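Local coordinates for protein aminopeptidase YwaD (Bacillus subtilis, PDB 6HC6) that uses two zinc ions to hydrolyse the bond after the N-terminal residue of peptides, releasing amino acids such as arginine, lysine and leucine, at residues Leu111-Gly116 / Pro197-Lys202; Glu99-Ser104 / Thr216-Ala221; Thr157-Ala162 / Asn192-Pro197. One frame throughout, in Å; residues are numbered along the deposited sequence.

The three contacts lie on the same side of the chain's centre and belong to the part built round the PA domain. Contacts 1 and 2 share one mixed sheet, in which strands 97-104 and 107-113 are neighbours; their centres are about 9 Å apart, and L111 CD2 packs on T101 C at 3.4 Å. Contact 3 shares P197 with contact 1 and lies about 10 Å from it, centre to centre, with V198 CG2 3.9 Å from A162 CB. Contact 1 is the one nearest the active site: the side chain of Q112 is about 11 Å from a zinc ion and about 9 Å from those of the zinc ligands H401 and E295. Contacts 2 and 3 lie away from it.

Contact 1. Residues Leu111-Gly116 / Pro197-Lys202; sequences LQAASG and PVVGIK
L111 and V199 meet on the buried face of an antiparallel strand pair, where L111 CD1 rests 3.9 Å from V199 CG1 and the two side chains cross obliquely. The first torsion of L111 (chi1 69°) places CG between its backbone N and carbonyl carbon. The same V199 methyl also meets A113, whose CB lies 4.2 Å from V199 CG1. L102 of the neighbouring strand 97-104 and L219 of strand 214-222 touch L111 and continue this apolar layer.

Three backbone bonds fix the register. Q112 and G200 form the hydrogen-bonded pair: Q112 N donates to G200 O at 3.0 Å, and G200 N returns a bond to Q112 O at 2.8 Å. The third, from A114 N to V198 O, is 2.9 Å long and nearly straight (171° at the hydrogen), and it carries the pairing just beyond the end of strand 111-113. There A114 CB points toward the partner strand and packs 4.0 Å from V198 CB, in a buried position that P187 and L189 also help to line.

The face bearing Q112 is looser. G200 has no side chain to set beside it, and the glutamine chain leads away from the partner strand. Its OE1 is held only weakly by T186 OG1. Q112 is partly exposed, in contrast to the buried L111 and V199 behind it. A strand pair packed on one face against leucines of the same sheet, with Q112 on the other meeting P255 and F256, fits the PA domain as it occurs inserted in M28 aminopeptidases.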
loop_
_atom_site.group_PDB
_atom_site.type_symbol
_atom_site.label_atom_id
_atom_site.label_comp_id
_atom_site.label_asym_id
_atom_site.label_seq_id
_atom_site.Cartn_x
_atom_site.Cartn_y
_atom_site.Cartn_z
ATOM N N LEU A 111 -14.169 4.895 -14.204
ATOM C CA LEU A 111 -14.014 5.633 -12.965
ATOM C C LEU A 111 -13.410 4.739 -11.897
ATOM O O LEU A 111 -13.438 3.510 -11.988
ATOM C CB LEU A 111 -15.360 6.201 -12.475
ATOM C CG LEU A 111 -16.426 5.217 -11.973
ATOM C CD1 LEU A 111 -16.260 4.868 -10.488
ATOM C CD2 LEU A 111 -17.810 5.793 -12.187
ATOM N N GLN A 112 -12.868 5.383 -10.869
ATOM C CA GLN A 112 -12.512 4.707 -9.629
ATOM C C GLN A 112 -13.165 5.483 -8.503
ATOM O O GLN A 112 -12.951 6.693 -8.379
ATOM C CB GLN A 112 -10.995 4.640 -9.435
ATOM C CG GLN A 112 -10.364 3.443 -10.101
ATOM C CD GLN A 112 -10.273 2.270 -9.153
ATOM O OE1 GLN A 112 -9.372 2.211 -8.321
ATOM N NE2 GLN A 112 -11.225 1.346 -9.251
ATOM N N ALA A 113 -13.969 4.797 -7.699
ATOM C CA ALA A 113 -14.719 5.443 -6.642
ATOM C C ALA A 113 -13.870 5.525 -5.384
ATOM O O ALA A 113 -13.070 4.630 -5.098
ATOM C CB ALA A 113 -16.016 4.688 -6.359
ATOM N N ALA A 114 -14.034 6.616 -4.648
ATOM C CA ALA A 114 -13.251 6.831 -3.443
ATOM C C ALA A 114 -13.836 6.024 -2.290
ATOM O O ALA A 114 -15.029 6.123 -1.988
ATOM C CB ALA A 114 -13.220 8.315 -3.088
ATOM N N SER A 115 -12.996 5.218 -1.652
ATOM C CA SER A 115 -13.410 4.547 -0.432
ATOM C C SER A 115 -13.886 5.578 0.585
ATOM O O SER A 115 -13.276 6.637 0.755
ATOM C CB SER A 115 -12.246 3.722 0.126
ATOM O OG SER A 115 -12.616 3.040 1.310
ATOM N N GLY A 116 -15.007 5.284 1.235
ATOM C CA GLY A 116 -15.578 6.199 2.197
ATOM C C GLY A 116 -16.530 7.230 1.632
ATOM O O GLY A 116 -16.966 8.116 2.376
ATOM N N PRO A 197 -21.329 10.853 -3.457
ATOM C CA PRO A 197 -20.379 10.067 -4.257
ATOM C C PRO A 197 -19.170 10.900 -4.648
ATOM O O PRO A 197 -19.285 12.096 -4.924
ATOM C CB PRO A 197 -21.196 9.662 -5.488
ATOM C CG PRO A 197 -22.631 9.777 -5.071
ATOM C CD PRO A 197 -22.672 10.888 -4.062
ATOM N N VAL A 198 -17.997 10.257 -4.646
ATOM C CA VAL A 198 -16.745 10.859 -5.095
ATOM C C VAL A 198 -16.051 9.856 -6.011
ATOM O O VAL A 198 -15.738 8.739 -5.582
ATOM C CB VAL A 198 -15.820 11.225 -3.922
ATOM C CG1 VAL A 198 -14.556 11.897 -4.447
ATOM C CG2 VAL A 198 -16.538 12.114 -2.882
ATOM N N VAL A 199 -15.796 10.247 -7.259
ATOM C CA VAL A 199 -15.143 9.353 -8.212
ATOM C C VAL A 199 -14.016 10.091 -8.917
ATOM O O VAL A 199 -14.022 11.319 -9.040
ATOM C CB VAL A 199 -16.122 8.755 -9.257
ATOM C CG1 VAL A 199 -17.313 8.062 -8.574
ATOM C CG2 VAL A 199 -16.574 9.817 -10.269
ATOM N N GLY A 200 -13.035 9.330 -9.376
ATOM C CA GLY A 200 -11.923 9.874 -10.140
ATOM C C GLY A 200 -11.953 9.312 -11.547
ATOM O O GLY A 200 -12.306 8.150 -11.748
ATOM N N ILE A 201 -11.616 10.152 -12.522
ATOM C CA ILE A 201 -11.628 9.750 -13.924
ATOM C C ILE A 201 -10.369 10.274 -14.595
ATOM O O ILE A 201 -9.629 11.092 -14.041
ATOM C CB ILE A 201 -12.883 10.250 -14.670
ATOM C CG1 ILE A 201 -12.866 11.780 -14.756
ATOM C CG2 ILE A 201 -14.155 9.738 -13.983
ATOM C CD1 ILE A 201 -14.023 12.365 -15.560
ATOM N N LYS A 202 -10.147 9.799 -15.816
ATOM C CA LYS A 202 -8.979 10.167 -16.595
ATOM C C LYS A 202 -9.053 11.620 -17.053
ATOM O O LYS A 202 -10.130 12.211 -17.187
ATOM C CB LYS A 202 -8.851 9.261 -17.818
ATOM C CG LYS A 202 -8.419 7.841 -17.467
ATOM C CD LYS A 202 -7.891 7.167 -18.704
ATOM C CE LYS A 202 -8.872 6.173 -19.274
ATOM N NZ LYS A 202 -8.130 4.977 -19.776
#

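Contact 2. Residues Glu99-Ser104 / Thr216-Ala221; sequences EGTLSS and TLKLKA
T216 O is gripped from two directions by hydrogen bonds: S103 N donates to it at 3.1 Å in the plane of the carbonyl, and a water donates to it at 3.0 Å. The pair is an antiparallel ladder, and it joins the first and last strands of the seven-stranded sheet of the PA-domain region, a sheet whose end strands thus also pair. L102 CA adds a C-H...O contact to T216 O. The water also bonds T101 OG1, so it ties the threonine hydroxyl to the opposite strand. The first torsion of T101 (chi1 58°) places OG1 between backbone N and carbonyl carbon, and the hydroxyl also touches K218 CB.

Three hydrogen-bonded pairs, E99 with K220, T101 with K218 and S103 with T216, alternate with the non-hydrogen-bonded pairs G100 with L219 and L102 with L217. The bond from K220 N to E99 O, 2.8 Å long, runs nearly along the C=O axis; K218 N meets T101 O almost straight, at 176°.

The two faces differ sharply in character. One carries E99, T101, S103, T216, K218 and K220, a polar row in which T101, K218 and K220 are exposed. E99 OE1 makes its salt bridge with R97, and T216 OG1 bonds T126 OG1. The other face is buried: L102 CD1 meets L217 CD1 at 3.7 Å, and both leucines also touch L111 of strand 107-113.

The CA atoms of the two strands come nearest at G100 and L219, 4.3 Å apart. G100 CA makes a C-H...O contact of 3.0 Å with K218 O, and a CB on this residue would clash with that same oxygen, a clash that only glycine escapes.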
loop_
_atom_site.group_PDB
_atom_site.type_symbol
_atom_site.label_atom_id
_atom_site.label_comp_id
_atom_site.label_asym_id
_atom_site.label_seq_id
_atom_site.Cartn_x
_atom_site.Cartn_y
_atom_site.Cartn_z
ATOM N N GLU A 99 -18.183 0.532 -6.488
ATOM C CA GLU A 99 -17.900 0.307 -7.894
ATOM C C GLU A 99 -19.063 0.830 -8.715
ATOM O O GLU A 99 -20.206 0.866 -8.250
ATOM C CB GLU A 99 -17.665 -1.175 -8.200
ATOM C CG GLU A 99 -16.192 -1.578 -8.097
ATOM C CD GLU A 99 -16.001 -3.044 -7.767
ATOM O OE1 GLU A 99 -15.250 -3.341 -6.814
ATOM O OE2 GLU A 99 -16.598 -3.897 -8.460
ATOM N N GLY A 100 -18.773 1.223 -9.949
ATOM C CA GLY A 100 -19.861 1.575 -10.839
ATOM C C GLY A 100 -19.375 2.305 -12.073
ATOM O O GLY A 100 -18.229 2.152 -12.496
ATOM N N THR A 101 -20.283 3.099 -12.640
ATOM C CA THR A 101 -20.126 3.620 -13.985
ATOM C C THR A 101 -20.560 5.078 -14.045
ATOM O O THR A 101 -21.272 5.585 -13.174
ATOM C CB THR A 101 -20.949 2.823 -15.005
ATOM O OG1 THR A 101 -22.328 2.860 -14.623
ATOM C CG2 THR A 101 -20.477 1.376 -15.068
ATOM N N LEU A 102 -20.148 5.731 -15.122
ATOM C CA LEU A 102 -20.442 7.136 -15.327
ATOM C C LEU A 102 -20.637 7.344 -16.817
ATOM O O LEU A 102 -19.896 6.777 -17.623
ATOM C CB LEU A 102 -19.304 8.015 -14.788
ATOM C CG LEU A 102 -19.236 9.476 -15.247
ATOM C CD1 LEU A 102 -20.373 10.271 -14.631
ATOM C CD2 LEU A 102 -17.888 10.124 -14.881
ATOM N N SER A 103 -21.642 8.134 -17.186
ATOM C CA SER A 103 -21.872 8.425 -18.591
ATOM C C SER A 103 -22.318 9.869 -18.733
ATOM O O SER A 103 -22.854 10.471 -17.801
ATOM C CB SER A 103 -22.914 7.484 -19.197
ATOM O OG SER A 103 -24.181 7.710 -18.610
ATOM N N SER A 104 -22.087 10.421 -19.919
ATOM C CA SER A 104 -22.554 11.767 -20.222
ATOM C C SER A 104 -22.638 11.913 -21.730
ATOM O O SER A 104 -21.666 11.630 -22.435
ATOM C CB SER A 104 -21.620 12.822 -19.624
ATOM O OG SER A 104 -22.059 14.133 -19.929
ATOM N N THR A 216 -24.625 11.045 -15.509
ATOM C CA THR A 216 -25.290 10.057 -14.671
ATOM C C THR A 216 -24.258 9.135 -14.049
ATOM O O THR A 216 -23.465 8.509 -14.765
ATOM C CB THR A 216 -26.295 9.226 -15.462
ATOM O OG1 THR A 216 -27.304 10.079 -16.016
ATOM C CG2 THR A 216 -26.948 8.187 -14.565
ATOM N N LEU A 217 -24.302 9.020 -12.728
ATOM C CA LEU A 217 -23.396 8.176 -11.966
ATOM C C LEU A 217 -24.184 7.020 -11.369
ATOM O O LEU A 217 -25.253 7.232 -10.791
ATOM C CB LEU A 217 -22.715 9.003 -10.880
ATOM C CG LEU A 217 -21.391 8.572 -10.289
ATOM C CD1 LEU A 217 -20.292 8.731 -11.309
ATOM C CD2 LEU A 217 -21.121 9.469 -9.097
ATOM N N LYS A 218 -23.685 5.797 -11.551
ATOM C CA LYS A 218 -24.260 4.608 -10.932
ATOM C C LYS A 218 -23.173 3.961 -10.091
ATOM O O LYS A 218 -22.152 3.527 -10.632
ATOM C CB LYS A 218 -24.793 3.620 -11.973
ATOM C CG LYS A 218 -25.900 4.175 -12.860
ATOM C CD LYS A 218 -26.567 3.084 -13.699
ATOM C CE LYS A 218 -27.545 3.699 -14.696
ATOM N NZ LYS A 218 -28.127 2.689 -15.626
ATOM N N LEU A 219 -23.381 3.915 -8.775
ATOM C CA LEU A 219 -22.378 3.383 -7.859
ATOM C C LEU A 219 -23.050 2.500 -6.824
ATOM O O LEU A 219 -24.021 2.914 -6.185
ATOM C CB LEU A 219 -21.607 4.498 -7.150
ATOM C CG LEU A 219 -20.716 5.398 -8.003
ATOM C CD1 LEU A 219 -20.345 6.621 -7.200
ATOM C CD2 LEU A 219 -19.461 4.663 -8.468
ATOM N N LYS A 220 -22.527 1.290 -6.661
ATOM C CA LYS A 220 -23.025 0.340 -5.681
ATOM C C LYS A 220 -21.948 0.101 -4.632
ATOM O O LYS A 220 -20.761 0.001 -4.960
ATOM C CB LYS A 220 -23.429 -0.978 -6.354
ATOM C CG LYS A 220 -23.340 -2.202 -5.455
ATOM C CD LYS A 220 -24.596 -3.062 -5.544
ATOM C CE LYS A 220 -24.415 -4.386 -4.810
ATOM N NZ LYS A 220 -25.508 -5.352 -5.139
ATOM N N ALA A 221 -22.366 0.057 -3.368
ATOM C CA ALA A 221 -21.484 -0.250 -2.252
ATOM C C ALA A 221 -21.568 -1.737 -1.944
ATOM O O ALA A 221 -22.658 -2.271 -1.720
ATOM C CB ALA A 221 -21.861 0.566 -1.017
HETATM O O HOH W 1 -23.827 5.574 -15.167
#

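Contact 3. Residues Thr157-Ala162 / Asn192-Pro197; sequences TYYEKA and NKVGIP
Y159 offers one face of its ring to N192, and this flat contact dominates the meeting of helix 158-167 with the loop before strand 198-201. N192 CB makes a CH-pi contact, 3.8 Å from the ring centroid and 27° off the normal; its nearest ring atom is Y159 CE1, at 3.4 Å. The amide of N192 continues over the same face as a stacked group, its plane 17° from that of the ring. The first torsion of Y159 places CG anti to the backbone N (chi1 174°), and the CB of each residue points toward the other segment.

Apolar contact comes at the ring's edge. V194 CG2 lies near the ring plane, 4.0 Å from Y159 CE1, and the same methyl is 4.2 Å from A162 CB one turn further along the helix. V194 is thus shared by two helix residues, and L189 and E166 touch it as well. An alanine in place of Y159 would probably deprive N192 of the surface it stacks on and open a gap beside V194 CG2.

Within the six helix residues, polar bonds form a capping box between T157 and E160 at the start of the helix: E160 N donates to T157 OG1 at 3.1 Å, while T157 N reaches E160 OE2 at 3.3 Å from above the carboxylate plane. On the loop side, the backbone of V194 bonds that of G116, and G195 N donates to E166 OE2 of the same helix, a polar tie between loop and helix.

The helix connects the parallel neighbouring strands 148-152 and 172-176, so the loop packs on the helix of a beta-alpha-beta crossover within the PA domain.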
loop_
_atom_site.group_PDB
_atom_site.type_symbol
_atom_site.label_atom_id
_atom_site.label_comp_id
_atom_site.label_asym_id
_atom_site.label_seq_id
_atom_site.Cartn_x
_atom_site.Cartn_y
_atom_site.Cartn_z
ATOM N N THR A 157 -5.844 18.612 -1.619
ATOM C CA THR A 157 -6.096 17.184 -1.490
ATOM C C THR A 157 -7.478 16.834 -2.042
ATOM O O THR A 157 -8.365 17.683 -2.163
ATOM C CB THR A 157 -5.997 16.735 -0.031
ATOM O OG1 THR A 157 -7.056 17.330 0.730
ATOM C CG2 THR A 157 -4.656 17.141 0.556
ATOM N N TYR A 158 -7.651 15.556 -2.381
ATOM C CA TYR A 158 -8.945 15.098 -2.875
ATOM C C TYR A 158 -10.029 15.301 -1.832
ATOM O O TYR A 158 -11.159 15.676 -2.165
ATOM C CB TYR A 158 -8.869 13.630 -3.263
ATOM C CG TYR A 158 -7.901 13.348 -4.369
ATOM C CD1 TYR A 158 -7.887 14.123 -5.524
ATOM C CD2 TYR A 158 -7.004 12.299 -4.273
ATOM C CE1 TYR A 158 -7.009 13.853 -6.554
ATOM C CE2 TYR A 158 -6.113 12.024 -5.298
ATOM C CZ TYR A 158 -6.127 12.799 -6.439
ATOM O OH TYR A 158 -5.241 12.524 -7.456
ATOM N N TYR A 159 -9.704 15.058 -0.559
ATOM C CA TYR A 159 -10.690 15.272 0.491
ATOM C C TYR A 159 -11.130 16.732 0.537
ATOM O O TYR A 159 -12.331 17.027 0.613
ATOM C CB TYR A 159 -10.137 14.845 1.855
ATOM C CG TYR A 159 -11.102 15.198 2.951
ATOM C CD1 TYR A 159 -12.372 14.636 2.977
ATOM C CD2 TYR A 159 -10.773 16.129 3.933
ATOM C CE1 TYR A 159 -13.284 14.971 3.957
ATOM C CE2 TYR A 159 -11.678 16.468 4.929
ATOM C CZ TYR A 159 -12.932 15.882 4.935
ATOM O OH TYR A 159 -13.849 16.201 5.909
ATOM N N GLU A 160 -10.168 17.661 0.484
ATOM C CA GLU A 160 -10.501 19.086 0.533
ATOM C C GLU A 160 -11.428 19.466 -0.613
ATOM O O GLU A 160 -12.387 20.225 -0.425
ATOM C CB GLU A 160 -9.230 19.933 0.491
ATOM C CG GLU A 160 -8.651 20.265 1.872
ATOM C CD GLU A 160 -7.131 20.410 1.873
ATOM O OE1 GLU A 160 -6.516 20.240 2.952
ATOM O OE2 GLU A 160 -6.551 20.695 0.804
ATOM N N LYS A 161 -11.153 18.948 -1.811
ATOM C CA LYS A 161 -12.027 19.213 -2.948
ATOM C C LYS A 161 -13.425 18.671 -2.690
ATOM O O LYS A 161 -14.421 19.380 -2.876
ATOM C CB LYS A 161 -11.440 18.595 -4.221
ATOM C CG LYS A 161 -10.066 19.135 -4.613
ATOM C CD LYS A 161 -9.452 18.268 -5.702
ATOM C CE LYS A 161 -8.047 18.748 -6.067
ATOM N NZ LYS A 161 -8.052 20.004 -6.865
ATOM N N ALA A 162 -13.518 17.408 -2.255
ATOM C CA ALA A 162 -14.826 16.796 -2.041
ATOM C C ALA A 162 -15.578 17.480 -0.913
ATOM O O ALA A 162 -16.798 17.662 -0.996
ATOM C CB ALA A 162 -14.678 15.305 -1.746
ATOM N N ASN A 192 -11.186 9.952 5.400
ATOM C CA ASN A 192 -12.385 10.659 5.812
ATOM C C ASN A 192 -13.613 10.079 5.120
ATOM O O ASN A 192 -13.528 9.394 4.097
ATOM C CB ASN A 192 -12.268 12.146 5.499
ATOM C CG ASN A 192 -11.151 12.818 6.265
ATOM O OD1 ASN A 192 -10.060 13.034 5.734
ATOM N ND2 ASN A 192 -11.416 13.161 7.519
ATOM N N LYS A 193 -14.772 10.354 5.699
ATOM C CA LYS A 193 -16.037 9.978 5.091
ATOM C C LYS A 193 -16.659 11.203 4.440
ATOM O O LYS A 193 -16.624 12.302 4.999
ATOM C CB LYS A 193 -16.985 9.375 6.130
ATOM C CG LYS A 193 -16.426 8.119 6.777
ATOM C CD LYS A 193 -17.106 6.861 6.270
ATOM C CE LYS A 193 -17.434 5.926 7.429
ATOM N NZ LYS A 193 -18.502 4.936 7.103
ATOM N N VAL A 194 -17.184 11.015 3.234
ATOM C CA VAL A 194 -17.912 12.051 2.514
ATOM C C VAL A 194 -19.306 11.513 2.226
ATOM O O VAL A 194 -19.471 10.327 1.913
ATOM C CB VAL A 194 -17.176 12.461 1.220
ATOM C CG1 VAL A 194 -17.969 13.496 0.448
ATOM C CG2 VAL A 194 -15.799 13.012 1.556
ATOM N N GLY A 195 -20.310 12.376 2.366
ATOM C CA GLY A 195 -21.702 11.988 2.266
ATOM C C GLY A 195 -22.283 11.961 0.876
ATOM O O GLY A 195 -23.464 11.637 0.713
ATOM N N ILE A 196 -21.492 12.294 -0.134
ATOM C CA ILE A 196 -21.934 12.232 -1.525
ATOM C C ILE A 196 -20.954 11.338 -2.273
ATOM O O ILE A 196 -19.856 11.044 -1.770
ATOM C CB ILE A 196 -22.042 13.641 -2.155
ATOM C CG1 ILE A 196 -20.725 14.410 -2.026
ATOM C CG2 ILE A 196 -23.160 14.424 -1.495
ATOM C CD1 ILE A 196 -20.758 15.769 -2.716
ATOM N N PRO A 197 -21.329 10.853 -3.457
ATOM C CA PRO A 197 -20.379 10.067 -4.257
ATOM C C PRO A 197 -19.170 10.900 -4.648
ATOM O O PRO A 197 -19.285 12.096 -4.924
ATOM C CB PRO A 197 -21.196 9.662 -5.488
ATOM C CG PRO A 197 -22.631 9.777 -5.071
ATOM C CD PRO A 197 -22.672 10.888 -4.062
#